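Surface antigen protein 2 (Candida albicans, PDB 4Y7S) binds haem as a secreted haemophore, helping the fungus to use iron from human haemoglobin during hyphal growth, probably as part of a haem-transfer relay across the cell wall. Local coordinates at residues 19-24 with 46-51; 30-35 with 66-71; 34-39 with 58-63; 76-81 with 103-108; 80-85 with 92-97. All blocks are in the same frame, centred on the assembly; numbering follows the deposited sequence.

In the fold
Five contacts tie together one helical CFEM basket, and their centres lie 7 to 11 Å from the centre of the chain. Contact 1 alternates along the chain with contacts 2 and 3, which start from the same stretch; contacts 4 and 5 come later. Contacts 2 and 3 share Val34 and Lys35 and both use helix 55-68, their centres about 10 Å apart. Contacts 4 and 5 share Leu80 and Ala81 on helix 72-87, with centres about 11 Å apart. Phe77 of contact 4 touches residues of the other four, which makes its ring a hub of the interior. Contact 1 carries the haem ligand, and its centre lies about 17 Å from that of contact 4, so the haem site and the C-terminal helix packing occupy opposite sides of the chain's centre.

Contact 1: 19-24 with 46-51. With HEB (heme b/c), chain D.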
# COMPACT_ATOMS: atom_id res chain seq x y z
N ALA A 19 4.43 11.80 14.03
CA ALA A 19 3.92 13.04 14.58
C ALA A 19 4.83 13.67 15.64
O ALA A 19 5.04 14.88 15.62
CB ALA A 19 2.54 12.82 15.17
N ASP A 20 5.35 12.86 16.56
CA ASP A 20 6.12 13.38 17.67
C ASP A 20 7.35 14.14 17.16
O ASP A 20 7.84 15.04 17.81
CB ASP A 20 6.58 12.25 18.63
CG ASP A 20 5.46 11.78 19.57
OD1 ASP A 20 4.27 11.98 19.25
OD2 ASP A 20 5.77 11.21 20.65
N ARG A 21 7.87 13.76 16.00
CA ARG A 21 9.07 14.40 15.50
C ARG A 21 8.84 15.82 15.00
O ARG A 21 9.75 16.64 15.04
CB ARG A 21 9.68 13.58 14.37
CG ARG A 21 10.08 12.18 14.75
CD ARG A 21 11.18 12.12 15.85
NE ARG A 21 11.15 10.75 16.30
CZ ARG A 21 10.56 10.32 17.40
NH1 ARG A 21 10.03 11.16 18.27
NH2 ARG A 21 10.56 9.03 17.65
N ILE A 22 7.63 16.12 14.55
CA ILE A 22 7.38 17.37 13.84
C ILE A 22 6.17 18.18 14.32
O ILE A 22 5.90 19.26 13.78
CB ILE A 22 7.21 17.07 12.32
CG1 ILE A 22 6.01 16.17 12.07
CG2 ILE A 22 8.46 16.39 11.76
CD1 ILE A 22 5.74 15.88 10.56
N TYR A 23 5.48 17.68 15.34
CA TYR A 23 4.19 18.23 15.71
C TYR A 23 4.30 19.71 16.05
O TYR A 23 3.43 20.50 15.68
CB TYR A 23 3.58 17.47 16.90
CG TYR A 23 2.14 17.88 17.16
CD1 TYR A 23 1.12 17.41 16.35
CD2 TYR A 23 1.81 18.74 18.21
CE1 TYR A 23 -0.19 17.78 16.57
CE2 TYR A 23 0.50 19.11 18.44
CZ TYR A 23 -0.50 18.63 17.62
OH TYR A 23 -1.81 18.99 17.83
N ASP A 24 5.33 20.09 16.77
CA ASP A 24 5.51 21.47 17.17
C ASP A 24 6.02 22.39 16.08
O ASP A 24 5.99 23.55 16.23
CB ASP A 24 6.44 21.54 18.35
CG ASP A 24 5.84 20.95 19.57
OD1 ASP A 24 4.62 20.98 19.73
OD2 ASP A 24 6.59 20.46 20.37
N TRP A 46 5.26 3.77 17.74
CA TRP A 46 6.38 4.69 18.02
C TRP A 46 7.41 4.69 16.90
O TRP A 46 8.38 5.43 16.95
CB TRP A 46 7.07 4.30 19.34
CG TRP A 46 7.33 2.83 19.46
CD1 TRP A 46 6.62 1.93 20.21
CD2 TRP A 46 8.37 2.08 18.81
NE1 TRP A 46 7.15 0.67 20.06
CE2 TRP A 46 8.22 0.73 19.21
CE3 TRP A 46 9.41 2.41 17.94
CZ2 TRP A 46 9.07 -0.28 18.76
CZ3 TRP A 46 10.25 1.40 17.49
CH2 TRP A 46 10.08 0.07 17.90
N ASP A 47 7.21 3.86 15.89
CA ASP A 47 8.23 3.61 14.88
C ASP A 47 8.18 4.60 13.71
O ASP A 47 7.46 4.41 12.73
CB ASP A 47 8.05 2.18 14.40
CG ASP A 47 9.14 1.72 13.47
OD1 ASP A 47 9.95 2.53 12.95
OD2 ASP A 47 9.15 0.51 13.26
N THR A 48 8.98 5.65 13.82
CA THR A 48 9.03 6.72 12.84
C THR A 48 9.27 6.19 11.42
O THR A 48 8.50 6.47 10.52
CB THR A 48 10.14 7.71 13.21
OG1 THR A 48 9.95 8.13 14.56
CG2 THR A 48 10.14 8.92 12.29
N GLY A 49 10.34 5.44 11.25
CA GLY A 49 10.69 4.90 9.95
C GLY A 49 9.58 4.10 9.31
O GLY A 49 9.28 4.28 8.14
N CYS A 50 8.95 3.21 10.08
CA CYS A 50 7.84 2.44 9.54
C CYS A 50 6.67 3.36 9.11
O CYS A 50 6.12 3.20 8.02
CB CYS A 50 7.37 1.42 10.57
SG CYS A 50 6.10 0.30 9.96
N LEU A 51 6.35 4.35 9.92
CA LEU A 51 5.22 5.24 9.61
C LEU A 51 5.54 6.21 8.46
O LEU A 51 4.65 6.88 7.94
CB LEU A 51 4.82 6.01 10.86
CG LEU A 51 4.25 5.13 11.96
CD1 LEU A 51 4.04 5.91 13.24
CD2 LEU A 51 2.97 4.47 11.53
FE HEB D . 10.61 -0.73 12.22
CHA HEB D . 11.57 -1.89 15.31
CHB HEB D . 13.29 1.45 12.25
CHC HEB D . 10.25 -0.16 8.83
CHD HEB D . 8.32 -3.24 11.92
NA HEB D . 12.18 -0.31 13.54
C1A HEB D . 12.34 -0.87 14.78
C2A HEB D . 13.46 -0.24 15.42
C3A HEB D . 13.94 0.68 14.58
C4A HEB D . 13.14 0.65 13.37
CMA HEB D . 15.14 1.64 14.79
CAA HEB D . 13.99 -0.59 16.83
CBA HEB D . 15.27 -1.42 16.68
CGA HEB D . 15.91 -1.68 18.02
O1A HEB D . 17.16 -1.81 18.09
O2A HEB D . 15.18 -1.77 19.03
NB HEB D . 11.60 0.35 10.85
C1B HEB D . 12.62 1.27 11.06
C2B HEB D . 12.84 1.99 9.82
C3B HEB D . 11.98 1.53 8.92
C4B HEB D . 11.21 0.51 9.53
CMB HEB D . 13.88 3.11 9.62
CAB HEB D . 11.76 1.91 7.44
CBB HEB D . 12.69 2.52 6.72
NC HEB D . 9.54 -1.56 10.65
C1C HEB D . 9.45 -1.11 9.36
C2C HEB D . 8.39 -1.81 8.66
C3C HEB D . 7.85 -2.66 9.54
C4C HEB D . 8.57 -2.51 10.79
CMC HEB D . 8.01 -1.53 7.18
CAC HEB D . 6.70 -3.66 9.37
CBC HEB D . 6.20 -3.95 8.17
ND HEB D . 10.07 -2.33 13.40
C1D HEB D . 9.02 -3.19 13.10
C2D HEB D . 8.74 -4.01 14.25
C3D HEB D . 9.76 -3.60 15.30
C4D HEB D . 10.54 -2.55 14.69
CMD HEB D . 7.65 -5.09 14.36
CAD HEB D . 9.89 -4.14 16.73
CBD HEB D . 10.83 -5.33 16.84
CGD HEB D . 10.62 -5.96 18.20
O1D HEB D . 9.86 -5.39 19.04
O2D HEB D . 11.22 -7.05 18.43
O HOH W 1 9.00 7.36 18.70
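Arg21 reaches Thr48 with its guanidinium, NH2 lying 3.3 Å from Thr48 OG1, and the two side chains cross at a slant. The Thr48 hydroxyl is hydrogen-bonded to Gly17 O. In Arg21, chi1 (-60°) sets CG 4.1 Å from Thr48 CG2, and a bend at chi2 (-62°) then brings NE and NH2 round to Thr48 OG1. One water bridges the segments between Arg21 NH2 and Trp46 O; it lies 2.7 Å from Trp46 O, to which it may donate.

Beyond this shell lies the haem. Asp47 OD2 is the axial ligand, 2.2 Å from the haem iron. The other carboxylate oxygen, OD1, takes the N-cap bond from Cys50 N (3.1 Å, N-H...O 172°), with the N-H arriving from above the carboxylate plane. The carboxylate is thus held at both oxygens, by metal and by helix start, which probably fixes its rotation. Trp46 CH2 meets HEB CHA at 3.6 Å, and Cys50 SG, in disulfide with Cys43, meets HEB C2C at 3.4 Å.

Helix 48-53 therefore stands between the porphyrin and helix 19-22, while Arg21 and Ile22 on the latter also pack against Ala84 of helix 72-87.

Contact 2: 30-35 with 66-71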
# COMPACT_ATOMS: atom_id res chain seq x y z
N ALA A 30 -1.77 21.43 9.60
CA ALA A 30 -1.41 20.02 9.43
C ALA A 30 -1.45 19.23 10.72
O ALA A 30 -1.33 18.01 10.69
CB ALA A 30 -0.03 19.90 8.82
N GLN A 31 -1.64 19.90 11.85
CA GLN A 31 -1.58 19.20 13.14
C GLN A 31 -2.60 18.06 13.24
O GLN A 31 -2.25 16.95 13.65
CB GLN A 31 -1.76 20.17 14.30
CG GLN A 31 -0.52 21.04 14.50
CD GLN A 31 -0.63 21.96 15.71
OE1 GLN A 31 0.38 22.35 16.28
NE2 GLN A 31 -1.85 22.28 16.12
N GLU A 32 -3.85 18.29 12.83
CA GLU A 32 -4.84 17.22 12.93
C GLU A 32 -4.49 16.06 12.00
O GLU A 32 -4.82 14.91 12.28
CB GLU A 32 -6.26 17.73 12.59
CG GLU A 32 -6.41 18.29 11.16
CD GLU A 32 -7.84 18.80 10.86
OE1 GLU A 32 -8.81 18.02 10.97
OE2 GLU A 32 -7.98 19.99 10.52
N CYS A 33 -3.81 16.38 10.90
CA CYS A 33 -3.51 15.40 9.88
C CYS A 33 -2.55 14.31 10.38
O CYS A 33 -2.67 13.16 9.96
CB CYS A 33 -2.95 16.10 8.65
SG CYS A 33 -4.11 17.24 7.93
N VAL A 34 -1.61 14.65 11.26
CA VAL A 34 -0.60 13.69 11.71
C VAL A 34 -1.07 12.82 12.87
O VAL A 34 -0.36 11.91 13.29
CB VAL A 34 0.73 14.39 12.08
CG1 VAL A 34 1.27 15.17 10.87
CG2 VAL A 34 0.59 15.30 13.29
N LYS A 35 -2.27 13.09 13.38
CA LYS A 35 -2.88 12.30 14.45
C LYS A 35 -3.61 11.07 13.91
O LYS A 35 -4.36 10.41 14.62
CB LYS A 35 -3.84 13.18 15.26
CG LYS A 35 -3.16 14.33 15.99
CD LYS A 35 -4.17 15.16 16.78
CE LYS A 35 -3.50 16.22 17.61
NZ LYS A 35 -4.50 17.00 18.40
N ALA A 66 -3.21 18.03 2.11
CA ALA A 66 -3.63 18.62 0.85
C ALA A 66 -5.01 19.27 0.93
O ALA A 66 -5.31 20.18 0.18
CB ALA A 66 -3.63 17.58 -0.25
N SER A 67 -5.85 18.80 1.84
CA SER A 67 -7.20 19.32 1.99
C SER A 67 -7.22 20.54 2.90
O SER A 67 -7.95 21.48 2.68
CB SER A 67 -8.12 18.25 2.56
OG SER A 67 -8.16 17.12 1.70
N LYS A 68 -6.39 20.48 3.93
CA LYS A 68 -6.42 21.47 5.01
C LYS A 68 -5.40 22.59 4.87
O LYS A 68 -5.53 23.64 5.52
CB LYS A 68 -6.17 20.75 6.35
CG LYS A 68 -7.17 19.65 6.71
CD LYS A 68 -8.51 20.15 7.13
CE LYS A 68 -9.44 18.97 7.45
NZ LYS A 68 -10.86 19.40 7.49
N CYS A 69 -4.35 22.37 4.07
CA CYS A 69 -3.24 23.34 3.94
C CYS A 69 -3.08 23.88 2.50
O CYS A 69 -3.35 23.18 1.53
CB CYS A 69 -1.91 22.67 4.38
SG CYS A 69 -1.89 22.09 6.10
N ARG A 70 -2.63 25.14 2.38
CA ARG A 70 -2.36 25.76 1.08
C ARG A 70 -1.00 26.42 1.05
O ARG A 70 -0.45 26.78 2.10
CB ARG A 70 -3.42 26.82 0.73
CG ARG A 70 -4.85 26.31 0.70
CD ARG A 70 -5.22 25.76 -0.66
NE ARG A 70 -6.55 25.13 -0.64
CZ ARG A 70 -6.78 23.87 -0.28
NH1 ARG A 70 -5.78 23.07 0.10
NH2 ARG A 70 -8.02 23.40 -0.29
N GLY A 71 -0.45 26.59 -0.15
CA GLY A 71 0.75 27.38 -0.35
C GLY A 71 1.95 26.88 0.43
O GLY A 71 2.21 25.68 0.51
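Cys69 SG and Ala30 make the apolar contact, SG lying 4.0 Å from Ala30 CB; the same sulfur is 3.6 Å from Ala30 N. Here the two backbones approach most nearly (Ala30 CA to Cys69 CA, 6.7 Å). Cys33 SG meets the aliphatic part of Lys68 at CG, 4.1 Å away. Both sulfurs belong to disulfides of the CFEM signature: Cys33 pairs with Cys64 and Cys69 with Cys29, so two covalent links fasten the 30-35 region to the end of helix 55-68.

The charged pair is looser. Glu32 and Lys68 cross at about a right angle, and Glu32 OE2 rests 3.4 Å from Lys68 CD. Its distance to Lys68 NZ is 4.2 Å, beyond a salt bridge, so attraction between the charges is probably modest. Lys68 bends at chi2 (-73°), which carries its methylenes across the carboxylate.

Within 66-71, Arg70 NH1 donates to Ala66 O at 2.9 Å (N-H...O 143°) from above the carbonyl plane, and weakly to Cys69 O.

Around the contact, Ala30 packs on Phe77 and Cys69 on Val74, both of helix 72-87, while Ala66 and Arg70 touch helix 99-110.

Contact 3: 34-39 with 58-63; sequences VKQSTS and TGAVGN
Gln36 lays its amide against Ala60, and the shortest sound polar bond nearby sits further along the same loop, where Ser37 OG and Ser39 OG are 2.8 Å apart. Either hydroxyl could be the donor, and the bond ties the loop to itself and not to the helix. Across the contact the touching is van der Waals contact. Ala60 CB lies 3.4 Å from Gln36 CD, with OE1 and NE2 each 3.6 Å from the same methyl, so the methyl lies over the face of the amide, above CD. With CG anti to the backbone N (chi1 -180°) and a turn at chi2 (74°), the Gln36 chain folds over Ala60. Gln36 CB separately meets Val61 CG2 at 3.9 Å.

This is loop-on-helix packing within the CFEM basket: Val34 and Gln36 of an irregular loop pack on helix 55-68, away from the haem. The helix is regular here, with Gly62 N bonded to Thr58 O and Asn63 N to Gly59 O, both at 2.8 Å.

Val34 contributes differently. Its CB points away from the helix, yet CG1 makes an apolar contact with Val61 CG1 at 4.2 Å, and both valines also pack on Phe77 of helix 72-87. Ala60 in addition touches Asp24 of the second subunit, while Thr58 OG1 is hydrogen-bonded to Ile96 O.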
# COMPACT_ATOMS: atom_id res chain seq x y z
N VAL A 34 -1.61 14.65 11.26
CA VAL A 34 -0.60 13.69 11.71
C VAL A 34 -1.07 12.82 12.87
O VAL A 34 -0.36 11.91 13.29
CB VAL A 34 0.73 14.39 12.08
CG1 VAL A 34 1.27 15.17 10.87
CG2 VAL A 34 0.59 15.30 13.29
N LYS A 35 -2.27 13.09 13.38
CA LYS A 35 -2.88 12.30 14.45
C LYS A 35 -3.61 11.07 13.91
O LYS A 35 -4.36 10.41 14.62
CB LYS A 35 -3.84 13.18 15.26
CG LYS A 35 -3.16 14.33 15.99
CD LYS A 35 -4.17 15.16 16.78
CE LYS A 35 -3.50 16.22 17.61
NZ LYS A 35 -4.50 17.00 18.40
N GLN A 36 -3.39 10.79 12.63
CA GLN A 36 -3.92 9.61 11.96
C GLN A 36 -3.64 8.34 12.77
O GLN A 36 -2.53 8.15 13.28
CB GLN A 36 -3.29 9.53 10.56
CG GLN A 36 -3.72 8.37 9.70
CD GLN A 36 -5.12 8.58 9.18
OE1 GLN A 36 -5.55 9.72 8.98
NE2 GLN A 36 -5.83 7.47 8.91
N SER A 37 -4.63 7.47 12.90
CA SER A 37 -4.45 6.21 13.61
C SER A 37 -3.41 5.32 12.95
O SER A 37 -3.35 5.23 11.74
CB SER A 37 -5.77 5.45 13.70
OG SER A 37 -5.54 4.16 14.23
N THR A 38 -2.59 4.65 13.76
CA THR A 38 -1.57 3.73 13.23
C THR A 38 -2.04 2.27 13.23
O THR A 38 -1.28 1.37 12.87
CB THR A 38 -0.28 3.84 14.05
OG1 THR A 38 -0.55 3.51 15.41
CG2 THR A 38 0.26 5.24 13.99
N SER A 39 -3.29 2.06 13.62
CA SER A 39 -3.82 0.71 13.84
C SER A 39 -3.97 -0.13 12.57
O SER A 39 -4.00 -1.35 12.63
CB SER A 39 -5.16 0.83 14.57
OG SER A 39 -6.12 1.51 13.77
N THR A 58 0.83 7.18 5.25
CA THR A 58 1.35 8.45 4.73
C THR A 58 0.35 9.09 3.77
O THR A 58 0.29 10.31 3.68
CB THR A 58 2.68 8.28 3.99
OG1 THR A 58 2.48 7.52 2.81
CG2 THR A 58 3.73 7.60 4.89
N GLY A 59 -0.38 8.28 3.03
CA GLY A 59 -1.34 8.78 2.06
C GLY A 59 -2.51 9.46 2.75
O GLY A 59 -3.04 10.47 2.29
N ALA A 60 -2.92 8.89 3.88
CA ALA A 60 -4.00 9.49 4.65
C ALA A 60 -3.54 10.84 5.20
O ALA A 60 -4.28 11.82 5.13
CB ALA A 60 -4.43 8.57 5.80
N VAL A 61 -2.32 10.87 5.75
CA VAL A 61 -1.76 12.09 6.28
C VAL A 61 -1.64 13.11 5.15
O VAL A 61 -2.06 14.26 5.28
CB VAL A 61 -0.38 11.84 6.95
CG1 VAL A 61 0.29 13.16 7.27
CG2 VAL A 61 -0.55 11.01 8.22
N GLY A 62 -1.13 12.65 4.01
CA GLY A 62 -0.94 13.51 2.86
C GLY A 62 -2.24 14.07 2.30
O GLY A 62 -2.33 15.25 1.96
N ASN A 63 -3.26 13.22 2.20
CA ASN A 63 -4.57 13.65 1.73
C ASN A 63 -5.13 14.73 2.61
O ASN A 63 -5.71 15.70 2.13
CB ASN A 63 -5.53 12.48 1.71
CG ASN A 63 -5.39 11.65 0.48
OD1 ASN A 63 -4.91 12.11 -0.55
ND2 ASN A 63 -5.84 10.40 0.57

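Contact 4: 76-81 with 103-108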
# COMPACT_ATOMS: atom_id res chain seq x y z
N ASN A 76 6.24 23.56 3.52
CA ASN A 76 6.90 23.43 4.81
C ASN A 76 6.55 22.12 5.51
O ASN A 76 7.42 21.47 6.11
CB ASN A 76 6.55 24.63 5.69
CG ASN A 76 7.32 25.86 5.30
OD1 ASN A 76 8.43 25.76 4.80
ND2 ASN A 76 6.71 27.04 5.46
N PHE A 77 5.30 21.70 5.44
CA PHE A 77 4.95 20.41 5.99
C PHE A 77 5.76 19.30 5.31
O PHE A 77 6.31 18.44 5.99
CB PHE A 77 3.46 20.08 5.86
CG PHE A 77 3.18 18.70 6.31
CD1 PHE A 77 2.97 18.44 7.66
CD2 PHE A 77 3.23 17.63 5.41
CE1 PHE A 77 2.77 17.15 8.11
CE2 PHE A 77 3.02 16.33 5.86
CZ PHE A 77 2.80 16.09 7.21
N ARG A 78 5.86 19.33 3.99
CA ARG A 78 6.56 18.26 3.29
C ARG A 78 8.06 18.26 3.64
O ARG A 78 8.66 17.19 3.77
CB ARG A 78 6.41 18.37 1.78
CG ARG A 78 5.03 18.10 1.26
CD ARG A 78 5.00 18.02 -0.28
NE ARG A 78 5.35 16.69 -0.81
CZ ARG A 78 5.19 16.32 -2.08
NH1 ARG A 78 4.69 17.17 -2.97
NH2 ARG A 78 5.53 15.10 -2.47
N LYS A 79 8.66 19.44 3.79
CA LYS A 79 10.06 19.54 4.18
C LYS A 79 10.29 18.92 5.54
O LYS A 79 11.28 18.23 5.75
CB LYS A 79 10.51 20.99 4.21
CG LYS A 79 10.72 21.55 2.82
CD LYS A 79 11.31 22.98 2.83
CE LYS A 79 11.54 23.46 1.39
NZ LYS A 79 11.78 24.92 1.33
N LEU A 80 9.38 19.16 6.47
CA LEU A 80 9.51 18.57 7.80
C LEU A 80 9.30 17.05 7.79
O LEU A 80 10.03 16.32 8.48
CB LEU A 80 8.54 19.22 8.77
CG LEU A 80 8.97 20.61 9.20
CD1 LEU A 80 7.77 21.35 9.69
CD2 LEU A 80 10.04 20.54 10.28
N ALA A 81 8.31 16.58 7.03
CA ALA A 81 8.07 15.15 6.92
C ALA A 81 9.29 14.44 6.35
O ALA A 81 9.76 13.42 6.88
CB ALA A 81 6.84 14.88 6.06
N SER A 103 0.74 14.41 -6.15
CA SER A 103 0.17 15.33 -7.13
C SER A 103 -0.82 16.28 -6.46
O SER A 103 -0.82 17.47 -6.74
CB SER A 103 -0.52 14.58 -8.28
OG SER A 103 0.40 13.72 -8.93
N ALA A 104 -1.63 15.74 -5.56
CA ALA A 104 -2.58 16.55 -4.79
C ALA A 104 -1.84 17.57 -3.91
O ALA A 104 -2.30 18.70 -3.75
CB ALA A 104 -3.49 15.65 -3.93
N LEU A 105 -0.72 17.17 -3.33
CA LEU A 105 0.05 18.11 -2.51
C LEU A 105 0.66 19.19 -3.36
O LEU A 105 0.64 20.37 -2.98
CB LEU A 105 1.14 17.39 -1.73
CG LEU A 105 0.64 16.53 -0.56
CD1 LEU A 105 1.74 15.60 -0.08
CD2 LEU A 105 0.08 17.41 0.57
N ASP A 106 1.21 18.80 -4.51
CA ASP A 106 1.76 19.75 -5.47
C ASP A 106 0.73 20.83 -5.78
O ASP A 106 1.04 22.04 -5.82
CB ASP A 106 2.19 19.06 -6.78
CG ASP A 106 3.42 18.17 -6.61
OD1 ASP A 106 4.07 18.22 -5.54
OD2 ASP A 106 3.76 17.44 -7.57
N ALA A 107 -0.50 20.38 -6.05
CA ALA A 107 -1.58 21.31 -6.40
C ALA A 107 -1.90 22.26 -5.24
O ALA A 107 -2.10 23.46 -5.44
CB ALA A 107 -2.82 20.53 -6.83
N ALA A 108 -2.00 21.70 -4.04
CA ALA A 108 -2.31 22.50 -2.85
C ALA A 108 -1.23 23.56 -2.60
O ALA A 108 -1.54 24.70 -2.21
CB ALA A 108 -2.45 21.61 -1.63
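Two helices of the CFEM basket, 72-87 and 99-110, meet here, chiefly through Arg78, which spans to Leu105 and Asp106. The closest CA atoms of the two segments are those of Arg78 and Leu105, 8.7 Å apart, and the Arg78 side chain makes the reach between them.

The Arg78 chain turns at chi3 (85°), and this bend sets its guanidinium over Leu105. CD1 of Leu105 covers one face, offset toward the rim, and lies 3.8 Å from Arg78 NE, while Leu105 CB touches Arg78 NH1, likewise at 3.8 Å.

Asp106 comes to the edge of the guanidinium, near its plane. Its CB points away from helix 72-87, but the carboxylate swings back to form a salt bridge. The guanidinium and carboxylate planes are 33° apart. A second polar partner steadies Arg78, since NH2 is hydrogen-bonded to Ser102 OG; together the two bonds probably limit rotation of the group. Leu105 also packs on Val65 and Ala66 of helix 55-68. Within the salt bridge, Arg78 NH1 lies 2.8 Å from Asp106 OD1, although the N-H...O angle of 124° makes the hydrogen bond weak.

Contact 5: 80-85 with 92-97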
# COMPACT_ATOMS: atom_id res chain seq x y z
N LEU A 80 9.38 19.16 6.47
CA LEU A 80 9.51 18.57 7.80
C LEU A 80 9.30 17.05 7.79
O LEU A 80 10.03 16.32 8.48
CB LEU A 80 8.54 19.22 8.77
CG LEU A 80 8.97 20.61 9.20
CD1 LEU A 80 7.77 21.35 9.69
CD2 LEU A 80 10.04 20.54 10.28
N ALA A 81 8.31 16.58 7.03
CA ALA A 81 8.07 15.15 6.92
C ALA A 81 9.29 14.44 6.35
O ALA A 81 9.76 13.42 6.88
CB ALA A 81 6.84 14.88 6.06
N VAL A 82 9.81 15.00 5.27
CA VAL A 82 10.99 14.44 4.62
C VAL A 82 12.17 14.44 5.59
O VAL A 82 12.90 13.45 5.70
CB VAL A 82 11.35 15.24 3.37
CG1 VAL A 82 12.77 14.93 2.90
CG2 VAL A 82 10.34 14.95 2.26
N GLY A 83 12.35 15.54 6.31
CA GLY A 83 13.46 15.64 7.24
C GLY A 83 13.41 14.60 8.35
O GLY A 83 14.41 13.96 8.66
N ALA A 84 12.24 14.43 8.94
CA ALA A 84 12.08 13.47 10.03
C ALA A 84 12.31 12.05 9.54
O ALA A 84 12.97 11.25 10.21
CB ALA A 84 10.70 13.59 10.64
N CYS A 85 11.77 11.73 8.38
CA CYS A 85 11.89 10.40 7.83
C CYS A 85 13.33 10.12 7.40
O CYS A 85 13.84 9.03 7.61
CB CYS A 85 10.92 10.23 6.66
SG CYS A 85 9.20 10.40 7.17
N ASP A 92 15.56 7.57 0.12
CA ASP A 92 14.97 8.51 -0.83
C ASP A 92 13.73 7.84 -1.48
O ASP A 92 13.84 6.72 -1.98
CB ASP A 92 16.05 8.87 -1.87
CG ASP A 92 15.60 9.91 -2.90
OD1 ASP A 92 14.39 10.05 -3.15
OD2 ASP A 92 16.48 10.56 -3.49
N PRO A 93 12.57 8.53 -1.53
CA PRO A 93 12.21 9.92 -1.22
C PRO A 93 11.82 10.20 0.23
O PRO A 93 11.21 11.24 0.49
CB PRO A 93 11.03 10.18 -2.18
CG PRO A 93 10.34 8.85 -2.26
CD PRO A 93 11.45 7.80 -2.17
N TYR A 94 12.15 9.28 1.14
CA TYR A 94 12.13 9.53 2.58
C TYR A 94 10.72 9.47 3.18
O TYR A 94 10.44 8.62 4.02
CB TYR A 94 12.83 10.86 2.89
CG TYR A 94 14.21 10.92 2.23
CD1 TYR A 94 15.23 10.10 2.67
CD2 TYR A 94 14.45 11.75 1.15
CE1 TYR A 94 16.48 10.11 2.07
CE2 TYR A 94 15.70 11.78 0.54
CZ TYR A 94 16.71 10.95 1.01
OH TYR A 94 17.96 10.97 0.42
N TRP A 95 9.84 10.39 2.77
CA TRP A 95 8.43 10.31 3.15
C TRP A 95 7.70 9.66 1.98
O TRP A 95 7.49 10.29 0.95
CB TRP A 95 7.88 11.69 3.51
CG TRP A 95 6.47 11.65 4.05
CD1 TRP A 95 6.00 10.86 5.06
CD2 TRP A 95 5.37 12.46 3.63
NE1 TRP A 95 4.68 11.10 5.27
CE2 TRP A 95 4.26 12.09 4.42
CE3 TRP A 95 5.21 13.46 2.66
CZ2 TRP A 95 3.01 12.67 4.26
CZ3 TRP A 95 3.96 14.04 2.52
CH2 TRP A 95 2.88 13.65 3.32
N ILE A 96 7.36 8.39 2.12
CA ILE A 96 6.94 7.60 0.97
C ILE A 96 5.43 7.65 0.79
O ILE A 96 4.70 6.94 1.47
CB ILE A 96 7.32 6.10 1.11
CG1 ILE A 96 8.79 5.91 1.57
CG2 ILE A 96 7.07 5.37 -0.19
CD1 ILE A 96 9.84 6.31 0.58
N ILE A 97 4.97 8.44 -0.17
CA ILE A 97 3.54 8.63 -0.40
C ILE A 97 3.13 8.16 -1.78
O ILE A 97 3.95 8.12 -2.70
CB ILE A 97 3.12 10.11 -0.23
CG1 ILE A 97 3.96 11.04 -1.11
CG2 ILE A 97 3.22 10.50 1.19
CD1 ILE A 97 3.51 12.52 -1.04
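Trp95 has its CG anti to the backbone N (chi1 -174°), which carries the indole toward Ala81, and chi2 (50°) turns the ring so that a face meets that residue's methyl. Cys85 instead has SG anti to its carbonyl carbon, placing the sulfur beside the same indole.

The Ala81 contact is a CH-pi interaction: CB stands 3.9 Å from the centroid of the Trp95 five-membered ring, only 19° off the ring normal. On the opposite face Ile97 CG2 sits over the ring centre, so the indole is sandwiched between two aliphatic groups. Cys85 SG approaches obliquely, 3.9 Å from Trp95 CD1, a sulfur-aromatic contact.

A second patch surrounds Tyr94. Its carbonyl oxygen is close to Cys85 CB (3.1 Å), and Val82 CG1 lies 4.0 Å from Tyr94 CD2, the two side chains meeting at a slant. Val82 CG2 turns instead to Trp95 CB, at 4.3 Å. Tyr94 has positive phi and follows Pro93, whose preceding peptide is cis. It is the central residue of a classic gamma turn, closed by Trp95 N bonding to Pro93 O at 2.8 Å.

The Cys52-Cys85 disulfide links this part of helix 72-87 to helix 48-53, which carries the haem site at its start. The Trp95 and Phe18 rings meet with their planes nearly parallel, and Trp95 packs on Thr58, Val61 and Leu105, placing this loop among helices 48-53, 55-68, 72-87 and 99-110.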